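Local coordinates for protein lactococcus lactis MG1363 DpsA (Lactococcus lactis, PDB 1ZS3) that probably binds DNA and helps protect the bacterial cell against oxidative stress, as a twelve-subunit protein of the Dps family, at residues F39-R44 with E116-D121; L35-I40 with K98-D103; A124-I129 with Y154-I159; A48-K53 with Y60-A65. All coordinates share one frame; numbering follows the deposited sequence.

Contact 1: F39-R44 with E116-D121; sequences FIENIR and ESFIVD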
# COMPACT_ATOMS: atom_id res chain seq x y z
N PHE A 39 4.30 -29.37 15.47
CA PHE A 39 3.07 -29.73 14.79
C PHE A 39 2.00 -30.18 15.73
O PHE A 39 0.82 -29.95 15.44
CB PHE A 39 3.31 -30.77 13.71
CG PHE A 39 2.55 -30.48 12.49
CD1 PHE A 39 3.15 -29.90 11.39
CD2 PHE A 39 1.21 -30.72 12.45
CE1 PHE A 39 2.43 -29.62 10.27
CE2 PHE A 39 0.46 -30.43 11.33
CZ PHE A 39 1.08 -29.88 10.24
N ILE A 40 2.36 -30.79 16.86
CA ILE A 40 1.31 -31.27 17.74
C ILE A 40 0.79 -30.09 18.51
O ILE A 40 -0.40 -30.01 18.72
CB ILE A 40 1.82 -32.50 18.63
CG1 ILE A 40 1.20 -33.79 18.13
CG2 ILE A 40 1.46 -32.34 20.08
CD1 ILE A 40 1.54 -34.10 16.71
N GLU A 41 1.66 -29.18 18.94
CA GLU A 41 1.22 -27.88 19.46
C GLU A 41 0.30 -27.18 18.48
O GLU A 41 -0.72 -26.71 18.88
CB GLU A 41 2.40 -26.97 19.75
CG GLU A 41 2.06 -25.98 20.82
CD GLU A 41 2.17 -26.53 22.21
OE1 GLU A 41 1.12 -26.67 22.87
OE2 GLU A 41 3.31 -26.84 22.62
N ASN A 42 0.64 -27.12 17.20
CA ASN A 42 -0.24 -26.56 16.20
C ASN A 42 -1.68 -27.03 16.33
O ASN A 42 -2.63 -26.24 16.24
CB ASN A 42 0.30 -26.86 14.79
CG ASN A 42 -0.59 -26.36 13.69
OD1 ASN A 42 -0.89 -27.07 12.75
ND2 ASN A 42 -1.01 -25.11 13.81
N ILE A 43 -1.85 -28.33 16.52
CA ILE A 43 -3.18 -28.94 16.60
C ILE A 43 -3.83 -28.54 17.92
O ILE A 43 -5.01 -28.22 18.00
CB ILE A 43 -3.09 -30.48 16.47
CG1 ILE A 43 -2.16 -30.86 15.31
CG2 ILE A 43 -4.49 -31.08 16.38
CD1 ILE A 43 -2.78 -31.67 14.21
N ARG A 44 -3.04 -28.53 18.96
CA ARG A 44 -3.50 -28.16 20.28
C ARG A 44 -3.96 -26.72 20.33
O ARG A 44 -4.92 -26.41 21.03
CB ARG A 44 -2.37 -28.40 21.30
CG ARG A 44 -2.37 -29.79 21.96
CD ARG A 44 -3.06 -29.80 23.31
NE ARG A 44 -2.22 -29.12 24.31
CZ ARG A 44 -2.68 -28.36 25.30
NH1 ARG A 44 -3.99 -28.13 25.49
NH2 ARG A 44 -1.79 -27.81 26.11
N GLU A 116 -2.73 -21.98 30.75
CA GLU A 116 -1.78 -22.60 31.67
C GLU A 116 -1.14 -23.89 31.10
O GLU A 116 0.04 -24.15 31.32
CB GLU A 116 -2.50 -22.88 32.97
CG GLU A 116 -1.57 -22.85 34.18
CD GLU A 116 -2.33 -22.64 35.47
OE1 GLU A 116 -2.39 -21.46 35.96
OE2 GLU A 116 -2.91 -23.65 35.95
N SER A 117 -1.89 -24.65 30.33
CA SER A 117 -1.38 -25.83 29.68
C SER A 117 -0.38 -25.48 28.59
O SER A 117 0.54 -26.27 28.33
CB SER A 117 -2.52 -26.63 29.11
OG SER A 117 -2.85 -26.19 27.81
N PHE A 118 -0.55 -24.31 27.96
CA PHE A 118 0.38 -23.89 26.92
C PHE A 118 1.64 -23.33 27.50
O PHE A 118 2.65 -23.42 26.83
CB PHE A 118 -0.29 -22.91 25.98
CG PHE A 118 -1.27 -23.54 25.06
CD1 PHE A 118 -0.89 -24.57 24.23
CD2 PHE A 118 -2.57 -23.14 25.04
CE1 PHE A 118 -1.81 -25.16 23.38
CE2 PHE A 118 -3.49 -23.73 24.20
CZ PHE A 118 -3.11 -24.74 23.38
N ILE A 119 1.59 -22.83 28.72
CA ILE A 119 2.81 -22.25 29.32
C ILE A 119 3.74 -23.40 29.58
O ILE A 119 4.93 -23.31 29.30
CB ILE A 119 2.54 -21.49 30.63
CG1 ILE A 119 1.79 -20.20 30.33
CG2 ILE A 119 3.85 -21.17 31.36
CD1 ILE A 119 1.11 -19.61 31.50
N VAL A 120 3.16 -24.48 30.10
CA VAL A 120 3.87 -25.73 30.43
C VAL A 120 4.36 -26.42 29.16
O VAL A 120 5.55 -26.66 29.02
CB VAL A 120 2.94 -26.71 31.27
CG1 VAL A 120 3.50 -28.10 31.34
CG2 VAL A 120 2.75 -26.13 32.69
N ASP A 121 3.46 -26.73 28.23
CA ASP A 121 3.82 -27.13 26.89
C ASP A 121 5.08 -26.41 26.34
O ASP A 121 6.01 -27.07 25.87
CB ASP A 121 2.65 -26.84 25.94
CG ASP A 121 1.78 -28.04 25.72
OD1 ASP A 121 1.13 -28.19 24.66
OD2 ASP A 121 1.67 -28.91 26.57
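Within the four-helix bundle of the Dps subunit, helix 27-51 and helix 111-138 run antiparallel, and a buried arginine spans the 12.0 Å between their axes here. Three residues carry most of the contact: Arg44, Phe118 and Glu41. The Arg44 chain bends at chi2 (-97°) and again at chi3, which lays its guanidinium flat on the Phe118 ring with the two planes 14° apart. This is an off-centre stack with cation-pi character, Arg44 CZ standing 4.4 Å from the centroid of the Phe118 ring. Phe118 has CG anti to its carbonyl carbon; one face of its ring meets the guanidinium, and Leu45, Ala48 and Leu162 also touch the side chain. Around the edge of the guanidinium the partners are polar. Asp121 meets it tip to tip, its carboxylate plane nearly perpendicular, in a salt bridge whose bonds from NE and NH2 are both weak. Glu41, CG anti to its backbone N, brings OE1 to the edge of the Phe118 ring, while OE2 is held by Gln125. The straightest bond of the group runs from Arg44 NH2 to Ser117 OG, 2.6 Å long and in the guanidinium plane, and the same OG is also bonded to Leu114 O.

Contact 2: L35-I40 with K98-D103; sequences LSNLFI and KFITED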
# COMPACT_ATOMS: atom_id res chain seq x y z
N LEU A 35 10.52 -30.32 15.84
CA LEU A 35 9.56 -30.22 14.76
C LEU A 35 8.28 -30.97 15.00
O LEU A 35 7.23 -30.60 14.45
CB LEU A 35 10.14 -30.82 13.48
CG LEU A 35 11.28 -30.04 12.86
CD1 LEU A 35 11.89 -30.88 11.77
CD2 LEU A 35 10.74 -28.72 12.30
N SER A 36 8.38 -32.05 15.76
CA SER A 36 7.19 -32.89 15.97
C SER A 36 6.37 -32.17 17.01
O SER A 36 5.14 -32.07 16.86
CB SER A 36 7.50 -34.34 16.35
OG SER A 36 7.87 -35.12 15.22
N ASN A 37 7.04 -31.69 18.05
CA ASN A 37 6.43 -30.82 19.03
C ASN A 37 5.71 -29.63 18.38
O ASN A 37 4.60 -29.28 18.78
CB ASN A 37 7.45 -30.34 20.07
CG ASN A 37 7.84 -31.44 21.07
OD1 ASN A 37 7.29 -32.53 21.03
ND2 ASN A 37 8.82 -31.16 21.94
N LEU A 38 6.33 -29.01 17.37
CA LEU A 38 5.75 -27.86 16.69
C LEU A 38 4.39 -28.23 16.14
O LEU A 38 3.44 -27.48 16.32
CB LEU A 38 6.65 -27.36 15.57
CG LEU A 38 7.86 -26.57 16.05
CD1 LEU A 38 8.72 -26.31 14.85
CD2 LEU A 38 7.45 -25.28 16.77
N PHE A 39 4.30 -29.37 15.47
CA PHE A 39 3.07 -29.73 14.79
C PHE A 39 2.00 -30.18 15.73
O PHE A 39 0.82 -29.95 15.44
CB PHE A 39 3.31 -30.77 13.71
CG PHE A 39 2.55 -30.48 12.49
CD1 PHE A 39 3.15 -29.90 11.39
CD2 PHE A 39 1.21 -30.72 12.45
CE1 PHE A 39 2.43 -29.62 10.27
CE2 PHE A 39 0.46 -30.43 11.33
CZ PHE A 39 1.08 -29.88 10.24
N ILE A 40 2.36 -30.79 16.86
CA ILE A 40 1.31 -31.27 17.74
C ILE A 40 0.79 -30.09 18.51
O ILE A 40 -0.40 -30.01 18.72
CB ILE A 40 1.82 -32.50 18.63
CG1 ILE A 40 1.20 -33.79 18.13
CG2 ILE A 40 1.46 -32.34 20.08
CD1 ILE A 40 1.54 -34.10 16.71
N LYS A 98 7.55 -35.20 22.47
CA LYS A 98 7.61 -35.51 23.90
C LYS A 98 6.98 -34.39 24.73
O LYS A 98 6.94 -33.24 24.33
CB LYS A 98 9.07 -35.80 24.34
CG LYS A 98 9.93 -36.60 23.31
CD LYS A 98 10.19 -38.08 23.72
CE LYS A 98 9.32 -39.07 22.93
NZ LYS A 98 9.96 -40.41 22.72
N PHE A 99 6.47 -34.76 25.91
CA PHE A 99 6.02 -33.87 26.97
C PHE A 99 4.72 -33.08 26.68
O PHE A 99 4.19 -32.41 27.56
CB PHE A 99 7.14 -32.90 27.42
CG PHE A 99 8.27 -33.56 28.20
CD1 PHE A 99 9.00 -34.62 27.68
CD2 PHE A 99 8.62 -33.10 29.47
CE1 PHE A 99 10.04 -35.22 28.39
CE2 PHE A 99 9.67 -33.70 30.21
CZ PHE A 99 10.37 -34.75 29.66
N ILE A 100 4.24 -33.11 25.44
CA ILE A 100 3.05 -32.38 25.02
C ILE A 100 2.01 -33.41 24.70
O ILE A 100 2.25 -34.38 23.99
CB ILE A 100 3.29 -31.51 23.76
CG1 ILE A 100 4.08 -30.26 24.12
CG2 ILE A 100 1.96 -31.14 23.06
CD1 ILE A 100 5.33 -30.11 23.28
N THR A 101 0.81 -33.18 25.21
CA THR A 101 -0.20 -34.22 25.24
C THR A 101 -1.58 -33.65 24.89
O THR A 101 -2.03 -32.71 25.50
CB THR A 101 -0.19 -34.90 26.64
OG1 THR A 101 -1.41 -34.67 27.31
CG2 THR A 101 0.90 -34.29 27.64
N GLU A 102 -2.21 -34.23 23.88
CA GLU A 102 -3.54 -33.80 23.44
C GLU A 102 -4.60 -34.25 24.45
O GLU A 102 -4.25 -34.78 25.48
CB GLU A 102 -3.81 -34.29 22.04
CG GLU A 102 -2.81 -33.73 21.07
CD GLU A 102 -3.03 -34.27 19.70
OE1 GLU A 102 -4.09 -33.93 19.10
OE2 GLU A 102 -2.14 -35.03 19.25
N ASP A 103 -5.88 -33.97 24.20
CA ASP A 103 -6.95 -34.22 25.18
C ASP A 103 -8.27 -33.75 24.58
O ASP A 103 -8.45 -32.56 24.45
CB ASP A 103 -6.68 -33.46 26.49
CG ASP A 103 -7.38 -34.07 27.73
OD1 ASP A 103 -6.69 -34.22 28.78
OD2 ASP A 103 -8.60 -34.41 27.74
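With CG anti to its carbonyl carbon (chi1 -74°) and chi2 close to zero, Asn37 swings its amide off the flank of helix 27-51 so that OD1 reaches the incoming loop. Ile100 likewise holds CG1 anti to its carbonyl carbon, which leaves CG2 beside that carbon, and chi2 of 126° then turns CD1 toward the asparagine. Lys98 N donates to Asn37 OD1 over 3.0 Å, in the carbonyl plane and on a lone pair, although the bond is bent at the hydrogen (135°). One backbone N-H of an irregular segment is thereby satisfied by a helix side chain. Just beyond, Ile100 CD1 rests on the amide, 3.6 Å from Asn37 CG. The other branch, Ile100 CG2, meets Ile40 CG2 at 3.3 Å, the two isoleucines lying alongside each other and pointing opposite ways. Glu102, extended beyond CG, runs perpendicular to Ile40, OE2 lying 3.7 Å from Ile40 CG1; its OE1 accepts from Thr90 N of the second subunit. Helix 90-96 is the short helix Dps proteins carry between the second and third bundle helices, and the loop after it is seated on helix 27-51, with Ile100 also touching Asp121 and Lys98 touching Phe128, both on helix 111-138.

Contact 3: A124-I129 with Y154-I159; sequences AQNMFI and YNLQVI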
# COMPACT_ATOMS: atom_id res chain seq x y z
N ALA A 124 8.29 -26.82 27.97
CA ALA A 124 8.75 -28.19 27.63
C ALA A 124 9.39 -28.19 26.28
O ALA A 124 10.40 -28.85 26.11
CB ALA A 124 7.61 -29.22 27.69
N GLN A 125 8.87 -27.45 25.30
CA GLN A 125 9.51 -27.40 23.99
C GLN A 125 10.95 -26.87 24.10
O GLN A 125 11.81 -27.25 23.28
CB GLN A 125 8.78 -26.51 22.96
CG GLN A 125 7.30 -26.83 22.72
CD GLN A 125 6.77 -26.11 21.53
OE1 GLN A 125 7.51 -25.79 20.62
NE2 GLN A 125 5.48 -25.83 21.54
N ASN A 126 11.21 -26.03 25.13
CA ASN A 126 12.53 -25.36 25.28
C ASN A 126 13.68 -26.26 25.69
O ASN A 126 14.80 -25.98 25.33
CB ASN A 126 12.48 -24.14 26.22
CG ASN A 126 12.03 -22.85 25.49
OD1 ASN A 126 11.87 -22.82 24.26
ND2 ASN A 126 11.80 -21.79 26.26
N MET A 127 13.41 -27.32 26.46
CA MET A 127 14.45 -28.29 26.84
C MET A 127 15.13 -28.89 25.62
O MET A 127 16.33 -29.10 25.64
CB MET A 127 13.87 -29.45 27.69
CG MET A 127 13.51 -29.11 29.16
SD MET A 127 12.16 -30.22 29.76
CE MET A 127 10.96 -28.99 30.71
N PHE A 128 14.35 -29.14 24.56
CA PHE A 128 14.82 -29.74 23.33
C PHE A 128 15.44 -28.75 22.33
O PHE A 128 16.31 -29.13 21.54
CB PHE A 128 13.66 -30.45 22.65
CG PHE A 128 13.11 -31.61 23.43
CD1 PHE A 128 12.35 -31.41 24.57
CD2 PHE A 128 13.37 -32.92 23.02
CE1 PHE A 128 11.85 -32.48 25.29
CE2 PHE A 128 12.87 -33.98 23.74
CZ PHE A 128 12.10 -33.76 24.87
N ILE A 129 14.92 -27.51 22.30
CA ILE A 129 15.39 -26.47 21.39
C ILE A 129 16.77 -26.06 21.83
O ILE A 129 17.67 -25.99 21.02
CB ILE A 129 14.35 -25.30 21.40
CG1 ILE A 129 13.15 -25.67 20.51
CG2 ILE A 129 14.95 -24.03 20.97
CD1 ILE A 129 11.84 -24.93 20.82
N TYR A 154 11.18 -16.74 20.52
CA TYR A 154 9.75 -16.64 20.31
C TYR A 154 8.96 -17.42 21.38
O TYR A 154 7.98 -16.93 21.91
CB TYR A 154 9.36 -17.16 18.96
CG TYR A 154 7.86 -17.24 18.78
CD1 TYR A 154 7.10 -16.07 18.61
CD2 TYR A 154 7.19 -18.46 18.80
CE1 TYR A 154 5.74 -16.13 18.42
CE2 TYR A 154 5.82 -18.53 18.61
CZ TYR A 154 5.10 -17.35 18.44
OH TYR A 154 3.76 -17.41 18.28
N ASN A 155 9.42 -18.62 21.71
CA ASN A 155 8.82 -19.44 22.77
C ASN A 155 8.87 -18.68 24.12
O ASN A 155 7.89 -18.61 24.81
CB ASN A 155 9.53 -20.81 22.87
CG ASN A 155 8.99 -21.88 21.81
OD1 ASN A 155 8.34 -21.51 20.85
ND2 ASN A 155 9.41 -23.08 22.08
N LEU A 156 10.00 -18.10 24.47
CA LEU A 156 10.14 -17.35 25.74
C LEU A 156 9.15 -16.19 25.84
O LEU A 156 8.67 -15.86 26.92
CB LEU A 156 11.53 -16.76 25.86
CG LEU A 156 12.38 -17.33 26.97
CD1 LEU A 156 12.13 -18.78 27.11
CD2 LEU A 156 13.87 -17.03 26.69
N GLN A 157 8.85 -15.58 24.70
CA GLN A 157 7.98 -14.45 24.59
C GLN A 157 6.58 -14.91 24.78
O GLN A 157 5.86 -14.34 25.59
CB GLN A 157 8.16 -13.88 23.20
CG GLN A 157 7.51 -12.60 22.87
CD GLN A 157 7.54 -12.38 21.35
OE1 GLN A 157 8.57 -12.64 20.70
NE2 GLN A 157 6.42 -12.00 20.79
N VAL A 158 6.18 -15.98 24.08
CA VAL A 158 4.84 -16.50 24.25
C VAL A 158 4.55 -16.86 25.71
O VAL A 158 3.41 -16.68 26.16
CB VAL A 158 4.57 -17.74 23.39
CG1 VAL A 158 3.28 -18.40 23.81
CG2 VAL A 158 4.52 -17.37 21.91
N ILE A 159 5.55 -17.40 26.43
CA ILE A 159 5.37 -17.85 27.80
C ILE A 159 5.05 -16.67 28.66
O ILE A 159 4.27 -16.80 29.61
CB ILE A 159 6.65 -18.58 28.36
CG1 ILE A 159 6.81 -19.97 27.74
CG2 ILE A 159 6.62 -18.71 29.92
CD1 ILE A 159 8.26 -20.46 27.71
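Gln125, the first residue of 124-129 to take part, keeps its chain extended and offers its aliphatic root to the opposing helix: CB lies 3.6 Å from Asn155 ND2. The two side chains run almost perpendicular to each other, and so do their amide planes (88°); the polar end of the glutamine is engaged on another side, where NE2 donates to Glu41 and Glu68. Asn126 follows at the centre of the contact, its CA 7.4 Å from that of Asn155, the closest backbone approach between the segments. Its side chain and that of Asn155 lie alongside each other and point opposite ways, the amide planes only 27° apart. Asn155 ND2 donates to Asn126 OD1 at 3.3 Å; the oxygen is near the amide plane of the donor, but the donor stands above the carbonyl plane of the acceptor, away from its lone pairs. Such a side-chain bond bridges helix 111-138 and helix 142-165, consecutive and antiparallel members of the ferritin-like four-helix bundle, which cross here at -163° with axes 10.4 Å apart. The other half of the Asn126 amide meets hydrocarbon: Leu156 CD1 comes across ND2, and Ile159 CD1 faces the same nitrogen tip to tip at 4.1 Å. Leu156 also packs on Glu82 of the third subunit. One turn further along, Ile129 has CG1 anti to its carbonyl carbon, and its CD1 comes in at a slant to Asn155 ND2 at 3.3 Å, while Val148 and Leu151 border the same isoleucine from helix 142-165.

Contact 4: A48-K53 with Y60-A65; sequences AGIYAK and YLREIA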
# COMPACT_ATOMS: atom_id res chain seq x y z
N ALA A 48 -7.66 -25.09 20.75
CA ALA A 48 -7.93 -23.99 21.68
C ALA A 48 -8.41 -22.70 20.97
O ALA A 48 -9.22 -21.94 21.49
CB ALA A 48 -6.68 -23.73 22.56
N GLY A 49 -7.93 -22.52 19.73
CA GLY A 49 -8.22 -21.35 18.93
C GLY A 49 -9.64 -21.42 18.48
O GLY A 49 -10.16 -20.44 17.98
N ILE A 50 -10.24 -22.60 18.62
CA ILE A 50 -11.61 -22.88 18.24
C ILE A 50 -12.62 -22.90 19.39
O ILE A 50 -13.74 -22.45 19.21
CB ILE A 50 -11.68 -24.18 17.42
CG1 ILE A 50 -11.17 -23.94 16.01
CG2 ILE A 50 -13.11 -24.73 17.34
CD1 ILE A 50 -11.14 -25.15 15.17
N TYR A 51 -12.22 -23.39 20.54
CA TYR A 51 -13.19 -23.65 21.65
C TYR A 51 -13.06 -22.70 22.81
O TYR A 51 -13.88 -22.72 23.71
CB TYR A 51 -13.07 -25.11 22.18
CG TYR A 51 -13.69 -26.16 21.27
CD1 TYR A 51 -15.05 -26.26 21.15
CD2 TYR A 51 -12.90 -27.01 20.48
CE1 TYR A 51 -15.64 -27.19 20.33
CE2 TYR A 51 -13.47 -27.95 19.64
CZ TYR A 51 -14.85 -28.03 19.57
OH TYR A 51 -15.46 -28.94 18.74
N ALA A 52 -12.03 -21.89 22.83
CA ALA A 52 -11.89 -20.87 23.86
C ALA A 52 -13.02 -19.88 23.74
O ALA A 52 -13.57 -19.69 22.67
CB ALA A 52 -10.53 -20.19 23.78
N LYS A 53 -13.45 -19.28 24.83
CA LYS A 53 -14.63 -18.41 24.81
C LYS A 53 -14.30 -16.99 24.30
O LYS A 53 -14.82 -16.56 23.26
CB LYS A 53 -15.26 -18.40 26.21
CG LYS A 53 -15.51 -19.79 26.88
CD LYS A 53 -16.28 -20.85 26.03
CE LYS A 53 -16.31 -22.23 26.73
NZ LYS A 53 -15.59 -23.35 25.98
N TYR A 60 -5.57 -14.65 19.13
CA TYR A 60 -4.20 -14.73 19.59
C TYR A 60 -3.66 -16.14 19.50
O TYR A 60 -2.53 -16.36 19.05
CB TYR A 60 -4.11 -14.26 21.07
CG TYR A 60 -2.70 -14.19 21.56
CD1 TYR A 60 -1.67 -13.70 20.73
CD2 TYR A 60 -2.37 -14.68 22.82
CE1 TYR A 60 -0.32 -13.67 21.16
CE2 TYR A 60 -1.00 -14.63 23.28
CZ TYR A 60 0.02 -14.12 22.43
OH TYR A 60 1.35 -14.06 22.82
N LEU A 61 -4.45 -17.13 19.92
CA LEU A 61 -4.02 -18.53 19.91
C LEU A 61 -3.88 -19.04 18.49
O LEU A 61 -2.97 -19.78 18.23
CB LEU A 61 -4.97 -19.42 20.71
CG LEU A 61 -5.06 -19.14 22.23
CD1 LEU A 61 -6.32 -19.81 22.78
CD2 LEU A 61 -3.86 -19.60 23.03
N ARG A 62 -4.77 -18.61 17.59
CA ARG A 62 -4.71 -18.96 16.15
C ARG A 62 -3.47 -18.37 15.49
O ARG A 62 -3.01 -18.87 14.48
CB ARG A 62 -5.91 -18.40 15.40
CG ARG A 62 -7.19 -19.17 15.61
CD ARG A 62 -8.33 -18.85 14.67
NE ARG A 62 -9.60 -19.19 15.30
CZ ARG A 62 -10.74 -19.31 14.69
NH1 ARG A 62 -10.84 -19.09 13.37
NH2 ARG A 62 -11.83 -19.64 15.35
N GLU A 63 -3.00 -17.27 16.05
CA GLU A 63 -1.76 -16.61 15.59
C GLU A 63 -0.57 -17.47 15.96
O GLU A 63 0.30 -17.72 15.14
CB GLU A 63 -1.62 -15.19 16.14
CG GLU A 63 -1.68 -14.11 15.06
CD GLU A 63 -0.66 -12.99 15.38
OE1 GLU A 63 0.49 -13.07 14.84
OE2 GLU A 63 -1.01 -12.03 16.17
N ILE A 64 -0.55 -17.95 17.20
CA ILE A 64 0.50 -18.84 17.66
C ILE A 64 0.51 -20.16 16.86
O ILE A 64 1.57 -20.68 16.62
CB ILE A 64 0.40 -19.09 19.18
CG1 ILE A 64 0.55 -17.76 19.94
CG2 ILE A 64 1.48 -20.08 19.66
CD1 ILE A 64 0.04 -17.79 21.31
N ALA A 65 -0.65 -20.70 16.47
CA ALA A 65 -0.73 -21.83 15.57
C ALA A 65 -0.00 -21.53 14.24
O ALA A 65 0.84 -22.32 13.84
CB ALA A 65 -2.15 -22.23 15.35
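Polar contact is concentrated on one atom, the carbonyl oxygen of Gly49. Arg62 grips it side-on with two nitrogens: NE donates over 3.0 Å to Gly49 O, and NH2 donates to the same oxygen at 3.2 Å. The NE bond is the straighter, at 151° against 138°. The oxygen lies near the guanidinium plane, at its edge, whereas both donors stand above the plane of the carbonyl group rather than on its lone pairs. An extended chain from CG to NE, after a first torsion that sets CG anti to the carbonyl carbon, gives the arginine this reach. Two bonds hold the guanidinium against rotation, and NH2 also forms a salt bridge with Asp77 of the second subunit, so one side chain joins a helix end to a subunit interface.

Close backbone approach is the second element. The CA atoms of Gly49 and Arg62 are 5.1 Å apart, and the glycine, without a side chain, lets the helices come this near; its CA also lies 4.2 Å from Leu61 CB.

Apolar packing completes the contact through Leu61. Its CD1 touches Ala48 CB at 3.9 Å and Ala52 CB at 4.3 Å, so this methyl group sits against two small residues one turn apart. Ala48 in turn meets Leu114 and Phe118 of helix 111-138. Ala52 is where the chain leaves helical geometry, and the whole forms a tight alpha-alpha hairpin, the short connection between helices 27-51 and 55-81 of a ferritin-like four-helix bundle.

In the fold
After the N-terminal helix 5-23, the chain enters helix 27-51, which supplies one side of contacts 2, 1 and 4 in turn. Contact 4 closes first, across the short turn into helix 55-81, and is nested inside the longer loops closed by contacts 2 and 1. Contact 2 brings back the loop after helix 90-96; contact 1, starting from the same part of helix 27-51, closes later on helix 111-138. Contact 3 follows in series, joining that helix to helix 142-165. Contacts 1 and 3 meet through Glu41 and Gln125, probably hydrogen-bonded, while Phe118 on Ala48 links contacts 1 and 4. All four bundle helices are thus tied together.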